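Local coordinates for protein phytoene synthase (Enterococcus hirae, PDB 5IYS) that probably condenses two farnesyl diphosphate molecules head to head, in a magnesium-dependent reaction, into a carotenoid precursor such as dehydrosqualene, at residues E163-T168 with F247-Q252; N169-V174 with E214-Q219; N254-Q259 with F264-K269. All blocks are in the same frame, centred on the assembly; numbering follows the deposited sequence.

How the contacts relate
All three contacts gather round one pocket of an all-helical prenyl synthase fold, where two substrate analogues and magnesium lie. Contacts 1 and 2 share helix 155-172, their centres 9 Å apart; contact 1 touches the prenyl chain and a diphosphate oxygen of one analogue, and contact 2 reaches both diphosphates and a magnesium ion. Probable hydrogen bonds join them: Tyr249 OH to Asn169 ND2 (3.0 Å) and Gln252 OE1 to Arg172 NH1 (2.9 Å). Contact 3 continues helix 236-258, its centre about 12 Å from both. Its Arg257 NE forms a 2.9 Å salt bridge with Glu214 OE2 of contact 2, and its Lys267 a salt bridge to an analogue and a long, weak ion pair with Asp173.

Contact 1. Residues E163-T168 with F247-Q252; sequences EAMQLT and FIYREQ. With FPS (S-[(2E,6E)-3,7,11-trimethyldodeca-2,6,10-trienyl] trihydrogen thiodiphosphate), chain G.
The ring of Tyr249 is wrapped by different groups on its faces and at its edge. The Met165 carbonyl oxygen, O, lies at the ring edge, near its plane, 3.1 Å from Tyr249 CE2. Also at the edge, beyond CE1, sits the terminal phosphate oxygen O2B of the substrate analogue in chain G. Over the centre of one face lies Gln252 NE2, while Met165 approaches obliquely from the opposite side.

Met165 suits this place because its flexible, polarisable chain can serve the ring and the ligand together. Its CG packs 3.7 Å from Tyr249 CD2, and SD makes a Met-aromatic contact 5.1 Å from the ring centroid. The chain runs extended beyond CG (chi2 176°), which carries SD on to the prenyl chain, 3.8 Å from C8 of the analogue. Thr168 adds its methyl, CG2, which touches Tyr249 O at 3.5 Å. Its OG1 turns back instead to Ala164 O, a bond of 2.7 Å, and also bonds Tyr224, so that a buried hydroxyl is satisfied.

A tyrosine is apt here because the flat ring packs between the two helices while its hydroxyl reaches the diphosphate: OH donates to analogue O2B at 2.8 Å. Gln252 NE2 donates a hydrogen bond to an in-plane lone pair of Tyr249 O, nearly straight at 163°, which holds the amide over the ring; its OE1 accepts from Arg172.

Segments 163-168 and 247-252 belong to helices 155-172 and 236-258, whose local axes pass 9.2 Å apart at 34°. Helix 207-227 lies against both, touching Met165 and Tyr249 through Tyr224, and helix 125-143 meets Gln166; helix 272-287 packs behind segment 247-252.

Contact 2. Residues N169-V174 with E214-Q219; sequences NILRDV and ESLAKQ. With MG (magnesium ion), chain D; FPS (S-[(2E,6E)-3,7,11-trimethyldodeca-2,6,10-trienyl] trihydrogen thiodiphosphate), chain G; FPS (S-[(2E,6E)-3,7,11-trimethyldodeca-2,6,10-trienyl] trihydrogen thiodiphosphate), chain H.
Leu171 keeps CG beside the backbone N (chi1 -75°) and Leu216 carries CG anti to its own N (chi1 -161°); with these torsions the two branched ends meet at an angle between the helices. This is helix-helix packing in the all-helical prenyl synthase fold, at the end of helix 155-172, where Asn169 and Asp173 fall at the spacing of what is probably the second metal-binding motif of the family.

Leu171 CD2 lies 3.8 Å from Leu216 CD2, and its other methyl, CD1, reaches the backbone of helix 207-227, 3.7 Å from Ala217 N. The small Ala217 lets the leucine come this near. Trp213 NE1 bonds Leu171 O, tying down the helix end next to the leucine contact.

Asn169 and Arg172 are turned to the ligands instead. An asparagine can offer both a metal ligand and a donor: OD1 binds magnesium at 2.1 Å, and ND2 bonds Tyr249 OH and, weakly, O3A of the chain H analogue. That analogue's O2A and three waters complete the ligands seen on the metal, and Asp173 OD2 stays 3.7 Å from it. The flat guanidinium of Arg172 serves three partners. Arg172 NE reaches Asp173 OD1 at 2.9 Å, a salt bridge, from above the carboxylate plane, and NH2 the syn lone pair of OD2, which fixes the guanidinium's rotation. NH1 also bonds Gln252 OE1. Arg172 NH1 donates to O2B of the chain G analogue across 2.7 Å, with an N-H...O angle of 159°.

Contact 3. Residues N254-Q259 with F264-K269; sequences NIVRKQ and FDNKNK
Gln259 and Lys269 cross at about a right angle, and Lys269 NZ donates to Gln259 OE1 at 2.9 Å, from above the carbonyl plane. Gln259 runs fully extended beyond CG (chi2 177°), so that its amide projects past the helix end toward the loop, where NE2 bonds Ser262. Lys269 does the reverse, bending at chi2 (-65°) and again at chi4, which curls its long chain over the amide oxygen and brings NZ back to its own loop. There Lys269 NZ forms a salt bridge with Asp265 OD2 at 3.1 Å, above the carboxylate plane, so that a single ammonium holds both the helix end and the loop; a lysine has the reach for this.

Nearer the helix, Ile255 CG2 packs on Lys269 CB at 3.8 Å, beta-branched methyl against the aliphatic root of the lysine, and the Val256 methyl CG2 lies against the Asn266 side chain, the two crossing at about a right angle.

Segment 264-269 belongs to the loop that joins helix 236-258 to helix 272-287. Val256 rests on Trp213 of helix 207-227, Asn266 and Lys267 touch Arg172 of helix 155-172, and Phe264 packs on helix 174-179.

Contact 1. Residues E163-T168 with F247-Q252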
loop_
_atom_site.group_PDB
_atom_site.type_symbol
_atom_site.label_atom_id
_atom_site.label_comp_id
_atom_site.label_asym_id
_atom_site.label_seq_id
_atom_site.Cartn_x
_atom_site.Cartn_y
_atom_site.Cartn_z
ATOM N N GLU A 163 1.298 -6.737 2.660
ATOM C CA GLU A 163 2.526 -7.366 2.222
ATOM C C GLU A 163 2.553 -7.770 0.742
ATOM O O GLU A 163 3.555 -7.556 0.058
ATOM C CB GLU A 163 2.888 -8.577 3.116
ATOM C CG GLU A 163 4.326 -9.045 2.917
ATOM C CD GLU A 163 4.604 -10.373 3.649
ATOM O OE1 GLU A 163 3.832 -10.739 4.560
ATOM O OE2 GLU A 163 5.557 -11.085 3.277
ATOM N N ALA A 164 1.488 -8.397 0.253
ATOM C CA ALA A 164 1.438 -8.779 -1.159
ATOM C C ALA A 164 1.625 -7.528 -2.034
ATOM O O ALA A 164 2.246 -7.580 -3.101
ATOM C CB ALA A 164 0.068 -9.463 -1.476
ATOM N N MET A 165 0.916 -6.461 -1.687
ATOM C CA MET A 165 1.020 -5.230 -2.471
ATOM C C MET A 165 2.418 -4.609 -2.439
ATOM O O MET A 165 2.911 -4.086 -3.456
ATOM C CB MET A 165 -0.038 -4.236 -1.981
ATOM C CG MET A 165 -1.439 -4.550 -2.512
ATOM S SD MET A 165 -2.653 -3.386 -1.780
ATOM C CE MET A 165 -4.116 -3.970 -2.626
ATOM N N GLN A 166 3.040 -4.607 -1.269
ATOM C CA GLN A 166 4.367 -4.004 -1.139
ATOM C C GLN A 166 5.361 -4.844 -1.963
ATOM O O GLN A 166 6.229 -4.271 -2.606
ATOM C CB GLN A 166 4.801 -3.954 0.332
ATOM C CG GLN A 166 6.181 -3.375 0.577
ATOM C CD GLN A 166 6.339 -1.995 -0.033
ATOM O OE1 GLN A 166 7.227 -1.774 -0.855
ATOM N NE2 GLN A 166 5.389 -1.116 0.243
ATOM N N LEU A 167 5.269 -6.172 -1.896
ATOM C CA LEU A 167 6.117 -7.045 -2.737
ATOM C C LEU A 167 5.917 -6.761 -4.222
ATOM O O LEU A 167 6.859 -6.794 -5.012
ATOM C CB LEU A 167 5.777 -8.520 -2.488
ATOM C CG LEU A 167 6.283 -9.125 -1.179
ATOM C CD1 LEU A 167 5.979 -10.610 -1.119
ATOM C CD2 LEU A 167 7.781 -8.860 -1.022
ATOM N N THR A 168 4.661 -6.576 -4.619
ATOM C CA THR A 168 4.351 -6.203 -6.004
ATOM C C THR A 168 5.019 -4.874 -6.375
ATOM O O THR A 168 5.625 -4.734 -7.446
ATOM C CB THR A 168 2.819 -6.066 -6.171
ATOM O OG1 THR A 168 2.180 -7.306 -5.799
ATOM C CG2 THR A 168 2.452 -5.697 -7.609
ATOM N N PHE A 247 -7.064 -6.703 -6.928
ATOM C CA PHE A 247 -6.909 -7.248 -8.284
ATOM C C PHE A 247 -6.175 -6.260 -9.186
ATOM O O PHE A 247 -5.264 -6.635 -9.946
ATOM C CB PHE A 247 -8.273 -7.542 -8.910
ATOM C CG PHE A 247 -8.833 -8.909 -8.581
ATOM C CD1 PHE A 247 -9.088 -9.278 -7.273
ATOM C CD2 PHE A 247 -9.343 -9.708 -9.607
ATOM C CE1 PHE A 247 -9.716 -10.512 -6.970
ATOM C CE2 PHE A 247 -9.990 -10.907 -9.330
ATOM C CZ PHE A 247 -10.158 -11.318 -8.005
ATOM N N ILE A 248 -6.518 -4.984 -9.060
ATOM C CA ILE A 248 -5.790 -3.981 -9.849
ATOM C C ILE A 248 -4.301 -3.957 -9.495
ATOM O O ILE A 248 -3.455 -3.882 -10.392
ATOM C CB ILE A 248 -6.465 -2.596 -9.775
ATOM C CG1 ILE A 248 -7.789 -2.680 -10.537
ATOM C CG2 ILE A 248 -5.600 -1.463 -10.346
ATOM C CD1 ILE A 248 -8.832 -1.658 -10.081
ATOM N N TYR A 249 -3.969 -3.951 -8.201
ATOM C CA TYR A 249 -2.561 -3.890 -7.838
ATOM C C TYR A 249 -1.817 -5.158 -8.299
ATOM O O TYR A 249 -0.730 -5.057 -8.869
ATOM C CB TYR A 249 -2.367 -3.609 -6.343
ATOM C CG TYR A 249 -1.173 -2.724 -6.117
ATOM C CD1 TYR A 249 -1.223 -1.373 -6.437
ATOM C CD2 TYR A 249 0.035 -3.265 -5.701
ATOM C CE1 TYR A 249 -0.142 -0.553 -6.221
ATOM C CE2 TYR A 249 1.148 -2.457 -5.482
ATOM C CZ TYR A 249 1.048 -1.113 -5.767
ATOM O OH TYR A 249 2.136 -0.311 -5.596
ATOM N N ARG A 250 -2.448 -6.320 -8.138
ATOM C CA ARG A 250 -1.825 -7.611 -8.456
ATOM C C ARG A 250 -1.514 -7.736 -9.943
ATOM O O ARG A 250 -0.581 -8.436 -10.349
ATOM C CB ARG A 250 -2.763 -8.771 -8.088
ATOM C CG ARG A 250 -2.178 -10.136 -8.443
ATOM C CD ARG A 250 -3.048 -11.261 -7.865
ATOM N NE ARG A 250 -4.367 -11.209 -8.494
ATOM C CZ ARG A 250 -5.356 -12.049 -8.215
ATOM N NH1 ARG A 250 -5.173 -12.985 -7.289
ATOM N NH2 ARG A 250 -6.544 -11.902 -8.800
ATOM N N GLU A 251 -2.414 -7.184 -10.747
ATOM C CA GLU A 251 -2.250 -7.143 -12.205
ATOM C C GLU A 251 -0.917 -6.594 -12.683
ATOM O O GLU A 251 -0.398 -7.019 -13.724
ATOM C CB GLU A 251 -3.416 -6.348 -12.830
ATOM C CG GLU A 251 -3.295 -6.190 -14.347
ATOM C CD GLU A 251 -3.623 -7.458 -15.119
ATOM O OE1 GLU A 251 -4.087 -8.447 -14.512
ATOM O OE2 GLU A 251 -3.361 -7.479 -16.345
ATOM N N GLN A 252 -0.285 -5.734 -11.889
ATOM C CA GLN A 252 1.033 -5.251 -12.283
ATOM C C GLN A 252 2.112 -6.319 -12.391
ATOM O O GLN A 252 3.101 -6.122 -13.109
ATOM C CB GLN A 252 1.518 -4.119 -11.376
ATOM C CG GLN A 252 0.478 -3.002 -11.295
ATOM C CD GLN A 252 0.858 -1.959 -10.280
ATOM O OE1 GLN A 252 1.387 -0.901 -10.630
ATOM N NE2 GLN A 252 0.757 -2.323 -9.010
HETATM C C1 FPS G . 1.034 1.760 -3.196
HETATM S S1 FPS G . 0.630 3.425 -2.827
HETATM C C2 FPS G . 0.516 1.020 -1.975
HETATM C C3 FPS G . 1.104 -0.061 -1.434
HETATM C C4 FPS G . 2.342 -0.648 -2.044
HETATM C C5 FPS G . 0.520 -0.743 -0.212
HETATM C C6 FPS G . -0.747 -0.096 0.347
HETATM C C7 FPS G . -1.415 -1.081 1.285
HETATM C C8 FPS G . -2.753 -1.191 1.378
HETATM C C10 FPS G . -3.300 -2.120 2.440
HETATM C C9 FPS G . -3.708 -0.385 0.531
HETATM C C11 FPS G . -4.234 -3.139 1.781
HETATM C C12 FPS G . -4.947 -3.976 2.831
HETATM C C13 FPS G . -6.172 -3.701 3.333
HETATM C C14 FPS G . -6.791 -4.626 4.348
HETATM C C15 FPS G . -6.969 -2.503 2.885
HETATM P PA FPS G . 0.599 4.594 -4.528
HETATM O O1A FPS G . -0.298 5.742 -4.372
HETATM O O2A FPS G . 2.104 5.190 -4.517
HETATM O O3A FPS G . 0.450 3.808 -5.909
HETATM P PB FPS G . 1.833 3.273 -6.572
HETATM O O1B FPS G . 2.352 4.258 -7.583
HETATM O O2B FPS G . 1.449 1.915 -7.112
HETATM O O3B FPS G . 2.952 3.079 -5.573
#

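Contact 2. Residues N169-V174 with E214-Q219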
loop_
_atom_site.group_PDB
_atom_site.type_symbol
_atom_site.label_atom_id
_atom_site.label_comp_id
_atom_site.label_asym_id
_atom_site.label_seq_id
_atom_site.Cartn_x
_atom_site.Cartn_y
_atom_site.Cartn_z
ATOM N N ASN A 169 4.931 -3.896 -5.482
ATOM C CA ASN A 169 5.591 -2.602 -5.714
ATOM C C ASN A 169 7.109 -2.732 -5.900
ATOM O O ASN A 169 7.714 -2.126 -6.812
ATOM C CB ASN A 169 5.227 -1.637 -4.578
ATOM C CG ASN A 169 5.778 -0.235 -4.801
ATOM O OD1 ASN A 169 6.966 -0.018 -4.625
ATOM N ND2 ASN A 169 4.915 0.718 -5.164
ATOM N N ILE A 170 7.696 -3.601 -5.082
ATOM C CA ILE A 170 9.124 -3.898 -5.136
ATOM C C ILE A 170 9.512 -4.508 -6.498
ATOM O O ILE A 170 10.473 -4.075 -7.168
ATOM C CB ILE A 170 9.499 -4.857 -3.976
ATOM C CG1 ILE A 170 9.584 -4.098 -2.640
ATOM C CG2 ILE A 170 10.832 -5.511 -4.231
ATOM C CD1 ILE A 170 9.633 -5.000 -1.380
ATOM N N LEU A 171 8.713 -5.477 -6.926
ATOM C CA LEU A 171 8.965 -6.243 -8.146
ATOM C C LEU A 171 8.725 -5.384 -9.372
ATOM O O LEU A 171 9.346 -5.562 -10.427
ATOM C CB LEU A 171 8.055 -7.478 -8.172
ATOM C CG LEU A 171 8.501 -8.587 -7.208
ATOM C CD1 LEU A 171 7.385 -9.580 -7.018
ATOM C CD2 LEU A 171 9.774 -9.324 -7.755
ATOM N N ARG A 172 7.835 -4.414 -9.227
ATOM C CA ARG A 172 7.540 -3.511 -10.337
ATOM C C ARG A 172 8.709 -2.552 -10.564
ATOM O O ARG A 172 8.949 -2.115 -11.696
ATOM C CB ARG A 172 6.227 -2.763 -10.047
ATOM C CG ARG A 172 5.747 -1.811 -11.148
ATOM C CD ARG A 172 4.596 -0.952 -10.603
ATOM N NE ARG A 172 5.127 0.017 -9.640
ATOM C CZ ARG A 172 4.389 0.851 -8.917
ATOM N NH1 ARG A 172 3.069 0.736 -8.932
ATOM N NH2 ARG A 172 4.981 1.776 -8.172
ATOM N N ASP A 173 9.438 -2.200 -9.511
ATOM C CA ASP A 173 10.264 -0.995 -9.548
ATOM C C ASP A 173 11.751 -1.311 -9.340
ATOM O O ASP A 173 12.530 -0.433 -8.955
ATOM C CB ASP A 173 9.839 0.014 -8.470
ATOM C CG ASP A 173 8.451 0.617 -8.702
ATOM O OD1 ASP A 173 7.933 0.558 -9.837
ATOM O OD2 ASP A 173 7.886 1.173 -7.732
ATOM N N VAL A 174 12.174 -2.537 -9.630
ATOM C CA VAL A 174 13.543 -2.918 -9.313
ATOM C C VAL A 174 14.574 -1.933 -9.898
ATOM O O VAL A 174 15.501 -1.500 -9.208
ATOM C CB VAL A 174 13.852 -4.343 -9.759
ATOM C CG1 VAL A 174 15.337 -4.627 -9.612
ATOM C CG2 VAL A 174 13.011 -5.355 -8.972
ATOM N N GLU A 214 10.423 -14.322 -10.147
ATOM C CA GLU A 214 9.311 -15.256 -10.106
ATOM C C GLU A 214 9.136 -15.932 -8.759
ATOM O O GLU A 214 8.004 -16.164 -8.338
ATOM C CB GLU A 214 9.374 -16.268 -11.243
ATOM C CG GLU A 214 9.019 -15.659 -12.597
ATOM C CD GLU A 214 7.535 -15.331 -12.753
ATOM O OE1 GLU A 214 6.721 -15.586 -11.840
ATOM O OE2 GLU A 214 7.168 -14.753 -13.786
ATOM N N SER A 215 10.240 -16.182 -8.054
ATOM C CA SER A 215 10.130 -16.719 -6.714
ATOM C C SER A 215 9.349 -15.752 -5.817
ATOM O O SER A 215 8.557 -16.171 -4.969
ATOM C CB SER A 215 11.506 -16.922 -6.092
ATOM O OG SER A 215 11.380 -17.606 -4.863
ATOM N N LEU A 216 9.761 -14.491 -5.844
ATOM C CA LEU A 216 9.104 -13.479 -5.007
ATOM C C LEU A 216 7.677 -13.207 -5.494
ATOM O O LEU A 216 6.779 -12.987 -4.683
ATOM C CB LEU A 216 9.935 -12.188 -5.015
ATOM C CG LEU A 216 9.695 -11.172 -3.899
ATOM C CD1 LEU A 216 9.975 -11.853 -2.554
ATOM C CD2 LEU A 216 10.576 -9.934 -4.061
ATOM N N ALA A 217 7.443 -13.275 -6.804
ATOM C CA ALA A 217 6.101 -13.061 -7.338
ATOM C C ALA A 217 5.136 -14.153 -6.888
ATOM O O ALA A 217 4.002 -13.886 -6.470
ATOM C CB ALA A 217 6.128 -12.928 -8.860
ATOM N N LYS A 218 5.640 -15.378 -6.876
ATOM C CA LYS A 218 4.862 -16.499 -6.367
ATOM C C LYS A 218 4.497 -16.264 -4.904
ATOM O O LYS A 218 3.347 -16.437 -4.545
ATOM C CB LYS A 218 5.640 -17.807 -6.523
ATOM C CG LYS A 218 4.992 -19.002 -5.825
ATOM C CD LYS A 218 6.059 -19.762 -5.031
ATOM C CE LYS A 218 5.695 -21.225 -4.801
ATOM N NZ LYS A 218 5.327 -21.491 -3.378
ATOM N N GLN A 219 5.441 -15.800 -4.089
ATOM C CA GLN A 219 5.143 -15.482 -2.699
ATOM C C GLN A 219 4.073 -14.397 -2.598
ATOM O O GLN A 219 3.161 -14.527 -1.787
ATOM C CB GLN A 219 6.384 -14.980 -1.959
ATOM C CG GLN A 219 6.165 -14.782 -0.468
ATOM C CD GLN A 219 5.542 -16.006 0.210
ATOM O OE1 GLN A 219 5.008 -15.920 1.318
ATOM N NE2 GLN A 219 5.550 -17.136 -0.484
HETATM MG MG MG D . 8.729 1.096 -4.148
HETATM C C1 FPS G . 1.034 1.760 -3.196
HETATM S S1 FPS G . 0.630 3.425 -2.827
HETATM C C2 FPS G . 0.516 1.020 -1.975
HETATM C C3 FPS G . 1.104 -0.061 -1.434
HETATM C C4 FPS G . 2.342 -0.648 -2.044
HETATM C C5 FPS G . 0.520 -0.743 -0.212
HETATM C C6 FPS G . -0.747 -0.096 0.347
HETATM C C7 FPS G . -1.415 -1.081 1.285
HETATM C C8 FPS G . -2.753 -1.191 1.378
HETATM C C10 FPS G . -3.300 -2.120 2.440
HETATM C C9 FPS G . -3.708 -0.385 0.531
HETATM C C11 FPS G . -4.234 -3.139 1.781
HETATM C C12 FPS G . -4.947 -3.976 2.831
HETATM C C13 FPS G . -6.172 -3.701 3.333
HETATM C C14 FPS G . -6.791 -4.626 4.348
HETATM C C15 FPS G . -6.969 -2.503 2.885
HETATM P PA FPS G . 0.599 4.594 -4.528
HETATM O O1A FPS G . -0.298 5.742 -4.372
HETATM O O2A FPS G . 2.104 5.190 -4.517
HETATM O O3A FPS G . 0.450 3.808 -5.909
HETATM P PB FPS G . 1.833 3.273 -6.572
HETATM O O1B FPS G . 2.352 4.258 -7.583
HETATM O O2B FPS G . 1.449 1.915 -7.112
HETATM O O3B FPS G . 2.952 3.079 -5.573
HETATM C C1 FPS H . 4.193 3.246 -1.817
HETATM S S1 FPS H . 5.514 2.077 -1.906
HETATM C C2 FPS H . 4.184 3.887 -0.450
HETATM C C3 FPS H . 3.835 3.264 0.690
HETATM C C4 FPS H . 3.500 1.798 0.767
HETATM C C5 FPS H . 3.834 4.081 1.962
HETATM C C6 FPS H . 2.634 5.025 2.024
HETATM C C7 FPS H . 1.350 4.296 1.667
HETATM C C8 FPS H . 0.469 4.819 0.801
HETATM C C10 FPS H . -0.745 3.984 0.469
HETATM C C9 FPS H . 0.730 6.134 0.116
HETATM C C11 FPS H . -1.932 4.278 1.358
HETATM C C12 FPS H . -3.095 3.671 0.585
HETATM C C13 FPS H . -4.368 3.652 1.024
HETATM C C14 FPS H . -4.796 4.239 2.334
HETATM C C15 FPS H . -5.401 2.998 0.163
HETATM P PA FPS H . 6.962 3.279 -2.698
HETATM O O1A FPS H . 7.231 4.403 -1.768
HETATM O O2A FPS H . 8.304 2.408 -2.878
HETATM O O3A FPS H . 6.522 3.620 -4.220
HETATM P PB FPS H . 6.046 5.017 -4.822
HETATM O O1B FPS H . 7.098 5.381 -5.835
HETATM O O2B FPS H . 5.939 6.123 -3.795
HETATM O O3B FPS H . 4.687 4.773 -5.445
HETATM O O HOH W 1 9.621 -0.251 -4.963
HETATM O O HOH W 2 9.477 0.229 -2.539
HETATM O O HOH W 3 8.121 1.796 -5.535
#

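Contact 3. Residues N254-Q259 with F264-K269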
loop_
_atom_site.group_PDB
_atom_site.type_symbol
_atom_site.label_atom_id
_atom_site.label_comp_id
_atom_site.label_asym_id
_atom_site.label_seq_id
_atom_site.Cartn_x
_atom_site.Cartn_y
_atom_site.Cartn_z
ATOM N N ASN A 254 1.569 -9.228 -13.832
ATOM C CA ASN A 254 1.400 -9.721 -15.207
ATOM C C ASN A 254 1.919 -8.778 -16.274
ATOM O O ASN A 254 2.453 -9.215 -17.292
ATOM C CB ASN A 254 -0.053 -10.089 -15.479
ATOM C CG ASN A 254 -0.394 -11.464 -14.956
ATOM O OD1 ASN A 254 0.489 -12.250 -14.615
ATOM N ND2 ASN A 254 -1.679 -11.743 -14.826
ATOM N N ILE A 255 1.853 -7.486 -15.992
ATOM C CA ILE A 255 2.417 -6.458 -16.854
ATOM C C ILE A 255 3.919 -6.676 -17.024
ATOM O O ILE A 255 4.435 -6.601 -18.143
ATOM C CB ILE A 255 2.176 -5.055 -16.239
ATOM C CG1 ILE A 255 0.793 -4.523 -16.625
ATOM C CG2 ILE A 255 3.241 -4.056 -16.664
ATOM C CD1 ILE A 255 -0.180 -5.598 -17.062
ATOM N N VAL A 256 4.637 -6.839 -15.913
ATOM C CA VAL A 256 6.089 -7.014 -15.961
ATOM C C VAL A 256 6.429 -8.295 -16.716
ATOM O O VAL A 256 7.362 -8.332 -17.514
ATOM C CB VAL A 256 6.733 -7.043 -14.557
ATOM C CG1 VAL A 256 8.231 -7.292 -14.642
ATOM C CG2 VAL A 256 6.451 -5.757 -13.807
ATOM N N ARG A 257 5.669 -9.352 -16.466
ATOM C CA ARG A 257 5.855 -10.575 -17.239
ATOM C C ARG A 257 5.628 -10.331 -18.739
ATOM O O ARG A 257 6.442 -10.739 -19.562
ATOM C CB ARG A 257 4.914 -11.665 -16.729
ATOM C CG ARG A 257 5.236 -12.182 -15.358
ATOM C CD ARG A 257 4.109 -13.062 -14.877
ATOM N NE ARG A 257 4.446 -13.760 -13.643
ATOM C CZ ARG A 257 3.688 -13.757 -12.555
ATOM N NH1 ARG A 257 2.517 -13.137 -12.574
ATOM N NH2 ARG A 257 4.048 -14.453 -11.484
ATOM N N LYS A 258 4.552 -9.633 -19.102
ATOM C CA LYS A 258 4.221 -9.433 -20.511
ATOM C C LYS A 258 5.301 -8.626 -21.207
ATOM O O LYS A 258 5.544 -8.821 -22.398
ATOM C CB LYS A 258 2.871 -8.728 -20.698
ATOM C CG LYS A 258 1.648 -9.560 -20.319
ATOM C CD LYS A 258 1.748 -11.007 -20.791
ATOM C CE LYS A 258 2.361 -11.930 -19.730
ATOM N NZ LYS A 258 1.515 -12.022 -18.494
ATOM N N GLN A 259 5.916 -7.691 -20.489
ATOM C CA GLN A 259 7.016 -6.905 -21.035
ATOM C C GLN A 259 8.340 -7.645 -20.879
ATOM O O GLN A 259 9.419 -7.056 -20.949
ATOM C CB GLN A 259 7.067 -5.522 -20.380
ATOM C CG GLN A 259 5.839 -4.641 -20.707
ATOM C CD GLN A 259 5.867 -3.292 -19.992
ATOM O OE1 GLN A 259 4.948 -2.471 -20.129
ATOM N NE2 GLN A 259 6.876 -3.098 -19.151
ATOM N N PHE A 264 12.567 -1.458 -15.860
ATOM C CA PHE A 264 12.211 -0.040 -15.825
ATOM C C PHE A 264 10.846 0.194 -16.455
ATOM O O PHE A 264 10.355 -0.633 -17.220
ATOM C CB PHE A 264 13.236 0.825 -16.563
ATOM C CG PHE A 264 14.570 0.890 -15.890
ATOM C CD1 PHE A 264 15.537 -0.068 -16.162
ATOM C CD2 PHE A 264 14.860 1.904 -14.982
ATOM C CE1 PHE A 264 16.771 -0.011 -15.540
ATOM C CE2 PHE A 264 16.084 1.945 -14.348
ATOM C CZ PHE A 264 17.022 0.965 -14.599
ATOM N N ASP A 265 10.266 1.347 -16.148
ATOM C CA ASP A 265 9.106 1.851 -16.862
ATOM C C ASP A 265 7.927 0.886 -16.744
ATOM O O ASP A 265 7.293 0.547 -17.746
ATOM C CB ASP A 265 9.467 2.100 -18.336
ATOM C CG ASP A 265 8.318 2.697 -19.118
ATOM O OD1 ASP A 265 7.688 3.639 -18.599
ATOM O OD2 ASP A 265 8.007 2.185 -20.216
ATOM N N ASN A 266 7.614 0.487 -15.514
ATOM C CA ASN A 266 6.577 -0.515 -15.264
ATOM C C ASN A 266 5.342 0.093 -14.599
ATOM O O ASN A 266 4.341 -0.594 -14.374
ATOM C CB ASN A 266 7.124 -1.647 -14.384
ATOM C CG ASN A 266 8.154 -2.508 -15.105
ATOM O OD1 ASN A 266 9.097 -3.016 -14.500
ATOM N ND2 ASN A 266 7.923 -2.742 -16.387
ATOM N N LYS A 267 5.405 1.391 -14.324
ATOM C CA LYS A 267 4.322 2.072 -13.641
ATOM C C LYS A 267 3.280 2.546 -14.646
ATOM O O LYS A 267 3.609 2.839 -15.801
ATOM C CB LYS A 267 4.843 3.282 -12.863
ATOM C CG LYS A 267 5.659 2.957 -11.629
ATOM C CD LYS A 267 6.118 4.249 -10.947
ATOM C CE LYS A 267 7.441 4.030 -10.209
ATOM N NZ LYS A 267 7.446 4.465 -8.765
ATOM N N ASN A 268 2.048 2.692 -14.168
ATOM C CA ASN A 268 0.998 3.304 -14.973
ATOM C C ASN A 268 0.855 2.524 -16.273
ATOM O O ASN A 268 0.599 3.112 -17.325
ATOM C CB ASN A 268 1.349 4.765 -15.279
ATOM C CG ASN A 268 1.454 5.617 -14.023
ATOM O OD1 ASN A 268 0.573 5.597 -13.156
ATOM N ND2 ASN A 268 2.534 6.382 -13.927
ATOM N N LYS A 269 1.039 1.205 -16.201
ATOM C CA LYS A 269 0.923 0.363 -17.393
ATOM C C LYS A 269 -0.373 -0.439 -17.452
ATOM O O LYS A 269 -0.657 -1.081 -18.463
ATOM C CB LYS A 269 2.124 -0.570 -17.559
ATOM C CG LYS A 269 3.398 0.124 -17.994
ATOM C CD LYS A 269 3.228 0.710 -19.391
ATOM C CE LYS A 269 4.508 1.386 -19.869
ATOM N NZ LYS A 269 5.428 0.409 -20.514
#